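Long-range contact in response regulator CheY-like protein (Mesorhizobium loti, PDB 3SNK), which probably serves in pilus assembly as part of a longer, probably ATP-binding protein, of which this is the amino-terminal receiver-like domain with the CheY fold: residues 63-68 with 88-93. Residues are numbered along the deposited sequence; the frame is centred on the assembly and turned at random.
Sequences VILDLG and VPLIAV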
ATOM      1  N   VAL A  63       4.388  -2.590   1.613  1.00 40.55           N
ATOM      2  CA  VAL A  63       3.862  -1.341   1.087  1.00 40.51           C
ATOM      3  C   VAL A  63       2.335  -1.405   1.143  1.00 44.21           C
ATOM      4  O   VAL A  63       1.743  -2.429   0.795  1.00 42.43           O
ATOM      5  CB  VAL A  63       4.374  -1.045  -0.345  1.00 43.84           C
ATOM      6  CG1 VAL A  63       3.641   0.133  -0.978  1.00 43.79           C
ATOM      7  CG2 VAL A  63       5.862  -0.767  -0.324  1.00 44.32           C
ATOM      8  N   ILE A  64       1.699  -0.323   1.578  1.00 41.42           N
ATOM      9  CA  ILE A  64       0.240  -0.209   1.571  1.00 42.00           C
ATOM     10  C   ILE A  64      -0.077   0.945   0.664  1.00 47.00           C
ATOM     11  O   ILE A  64       0.353   2.087   0.904  1.00 47.28           O
ATOM     12  CB  ILE A  64      -0.428  -0.105   2.950  1.00 46.16           C
ATOM     13  CG1 ILE A  64      -0.094  -1.352   3.794  1.00 47.05           C
ATOM     14  CG2 ILE A  64      -1.959   0.062   2.796  1.00 47.86           C
ATOM     15  CD1 ILE A  64      -0.414  -1.243   5.252  1.00 55.36           C
ATOM     16  N   LEU A  65      -0.763   0.641  -0.422  1.00 42.40           N
ATOM     17  CA  LEU A  65      -1.029   1.672  -1.403  1.00 43.94           C
ATOM     18  C   LEU A  65      -2.534   1.928  -1.496  1.00 49.90           C
ATOM     19  O   LEU A  65      -3.307   1.049  -1.866  1.00 46.62           O
ATOM     20  CB  LEU A  65      -0.406   1.298  -2.764  1.00 42.73           C
ATOM     21  CG  LEU A  65      -0.622   2.258  -3.939  1.00 48.34           C
ATOM     22  CD1 LEU A  65       0.055   3.621  -3.696  1.00 48.47           C
ATOM     23  CD2 LEU A  65      -0.124   1.633  -5.223  1.00 50.04           C
ATOM     24  N   ASP A  66      -2.933   3.133  -1.082  1.00 49.74           N
ATOM     25  CA  ASP A  66      -4.324   3.565  -1.178  1.00 52.64           C
ATOM     26  C   ASP A  66      -4.520   4.215  -2.536  1.00 58.04           C
ATOM     27  O   ASP A  66      -4.087   5.346  -2.746  1.00 57.84           O
ATOM     28  CB  ASP A  66      -4.691   4.542  -0.044  1.00 55.94           C
ATOM     29  CG  ASP A  66      -6.107   5.105  -0.091  1.00 61.25           C
ATOM     30  OD1 ASP A  66      -6.960   4.523  -0.814  1.00 61.45           O
ATOM     31  OD2 ASP A  66      -6.385   6.089   0.655  1.00 60.87           O
ATOM     32  N   LEU A  67      -5.157   3.485  -3.450  1.00 55.64           N
ATOM     33  CA  LEU A  67      -5.431   3.923  -4.815  1.00 56.70           C
ATOM     34  C   LEU A  67      -6.673   4.818  -4.905  1.00 63.33           C
ATOM     35  O   LEU A  67      -6.803   5.577  -5.866  1.00 65.20           O
ATOM     36  CB  LEU A  67      -5.600   2.695  -5.717  1.00 55.43           C
ATOM     37  CG  LEU A  67      -4.335   1.869  -5.911  1.00 55.48           C
ATOM     38  CD1 LEU A  67      -4.668   0.485  -6.332  1.00 53.94           C
ATOM     39  CD2 LEU A  67      -3.410   2.544  -6.925  1.00 61.13           C
ATOM     40  N   GLY A  68      -7.567   4.716  -3.919  1.00 60.46           N
ATOM     41  CA  GLY A  68      -8.821   5.477  -3.874  1.00 62.17           C
ATOM     42  C   GLY A  68      -9.685   5.134  -5.069  1.00 66.02           C
ATOM     43  O   GLY A  68      -9.919   3.948  -5.342  1.00 64.27           O
ATOM     44  N   VAL A  88       8.744  -6.575  -2.509  1.00 38.79           N
ATOM     45  CA  VAL A  88       8.112  -6.419  -1.204  1.00 39.76           C
ATOM     46  C   VAL A  88       6.580  -6.634  -1.406  1.00 42.65           C
ATOM     47  O   VAL A  88       6.054  -6.229  -2.456  1.00 42.38           O
ATOM     48  CB  VAL A  88       8.425  -5.066  -0.487  1.00 44.36           C
ATOM     49  CG1 VAL A  88       9.918  -4.785  -0.423  1.00 45.33           C
ATOM     50  CG2 VAL A  88       7.692  -3.908  -1.128  1.00 43.75           C
ATOM     51  N   PRO A  89       5.881  -7.285  -0.461  1.00 39.49           N
ATOM     52  CA  PRO A  89       4.418  -7.396  -0.579  1.00 39.54           C
ATOM     53  C   PRO A  89       3.762  -6.027  -0.693  1.00 43.51           C
ATOM     54  O   PRO A  89       4.173  -5.045  -0.041  1.00 43.77           O
ATOM     55  CB  PRO A  89       3.991  -8.087   0.728  1.00 42.37           C
ATOM     56  CG  PRO A  89       5.236  -8.737   1.244  1.00 48.07           C
ATOM     57  CD  PRO A  89       6.367  -7.873   0.806  1.00 42.05           C
ATOM     58  N   LEU A  90       2.734  -5.965  -1.537  1.00 38.56           N
ATOM     59  CA  LEU A  90       1.990  -4.759  -1.780  1.00 36.90           C
ATOM     60  C   LEU A  90       0.539  -5.004  -1.435  1.00 39.60           C
ATOM     61  O   LEU A  90      -0.068  -5.974  -1.906  1.00 38.17           O
ATOM     62  CB  LEU A  90       2.169  -4.325  -3.259  1.00 36.54           C
ATOM     63  CG  LEU A  90       1.224  -3.219  -3.805  1.00 42.63           C
ATOM     64  CD1 LEU A  90       1.469  -1.912  -3.116  1.00 42.78           C
ATOM     65  CD2 LEU A  90       1.454  -3.002  -5.325  1.00 45.10           C
ATOM     66  N   ILE A  91       0.001  -4.174  -0.557  1.00 37.48           N
ATOM     67  CA  ILE A  91      -1.411  -4.298  -0.177  1.00 39.33           C
ATOM     68  C   ILE A  91      -2.108  -3.155  -0.855  1.00 44.91           C
ATOM     69  O   ILE A  91      -1.742  -1.998  -0.623  1.00 44.26           O
ATOM     70  CB  ILE A  91      -1.654  -4.378   1.351  1.00 42.19           C
ATOM     71  CG1 ILE A  91      -1.030  -5.668   1.912  1.00 43.28           C
ATOM     72  CG2 ILE A  91      -3.166  -4.328   1.667  1.00 45.11           C
ATOM     73  CD1 ILE A  91      -0.772  -5.651   3.434  1.00 54.40           C
ATOM     74  N   ALA A  92      -3.054  -3.475  -1.746  1.00 41.90           N
ATOM     75  CA  ALA A  92      -3.774  -2.422  -2.462  1.00 41.71           C
ATOM     76  C   ALA A  92      -5.126  -2.186  -1.824  1.00 47.28           C
ATOM     77  O   ALA A  92      -5.845  -3.128  -1.501  1.00 46.86           O
ATOM     78  CB  ALA A  92      -3.934  -2.784  -3.926  1.00 42.25           C
ATOM     79  N   VAL A  93      -5.445  -0.903  -1.608  1.00 45.18           N
ATOM     80  CA  VAL A  93      -6.719  -0.463  -1.068  1.00 46.93           C
ATOM     81  C   VAL A  93      -7.317   0.454  -2.116  1.00 53.53           C
ATOM     82  O   VAL A  93      -6.666   1.399  -2.583  1.00 51.82           O
ATOM     83  CB  VAL A  93      -6.628   0.208   0.337  1.00 50.39           C
ATOM     84  CG1 VAL A  93      -8.022   0.473   0.912  1.00 52.16           C
ATOM     85  CG2 VAL A  93      -5.802  -0.636   1.301  1.00 48.95           C
TER
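Ile64 and Ile91, with Asp66 and Val93, stand on one face of two paired parallel strands, 63-68 and 90-93; Val63, Leu65, Leu90 and Ala92 occupy the other. The flat groups of the pairing are its peptides, joined by five backbone hydrogen bonds. Val63 N donates to Pro89 O (3.0 Å) and Val63 O accepts from Ile91 N. Leu65 repeats this with Ile91 O and Val93 N, and Leu67 N closes the series on Val93 O at 2.7 Å. The strand directions differ by 19°, yet the spacing of paired residues stays nearly even. On the isoleucine face, Ile64 and Ile91 lie side by side and point the same way, Ile64 CG1 reaching Ile91 CB at 4.2 Å, while Ile64 CG2 meets Val93 CG2. On the other face, Leu90 CD1 packs against both Val63 CG1 and Leu65 CB, 3.7 Å from each; with CG anti to the backbone N, a chi2 of 66° carries CD1 toward strand 63-68. Val63 turns its second methyl, CG2, to Val88 CG2 (3.7 Å), extending the apolar seam beyond the start of strand 90-93. At the far end, Leu67 CD1 touches Ala92 CB at 4.1 Å. The carboxylate of Asp66 has several partners: OD2 hydrogen-bonds Ser21 OG and forms a salt bridge with Lys116, while OD1 takes a weak bond from Gly68 N (3.2 Å). An aspartate in the C-terminal part of this central strand, close to a lysine, is consistent with the phosphoacceptor pocket of CheY-like receivers, though phosphorylation here is not established. The two strands form a beta-alpha-beta unit through helix 78-82, central in the five-stranded parallel sheet of order 2-1-3-4-5. Strand 15-20 flanks 62-68, strand 112-115 flanks 90-94, and helices 24-36 and 120-129 cover the isoleucine face.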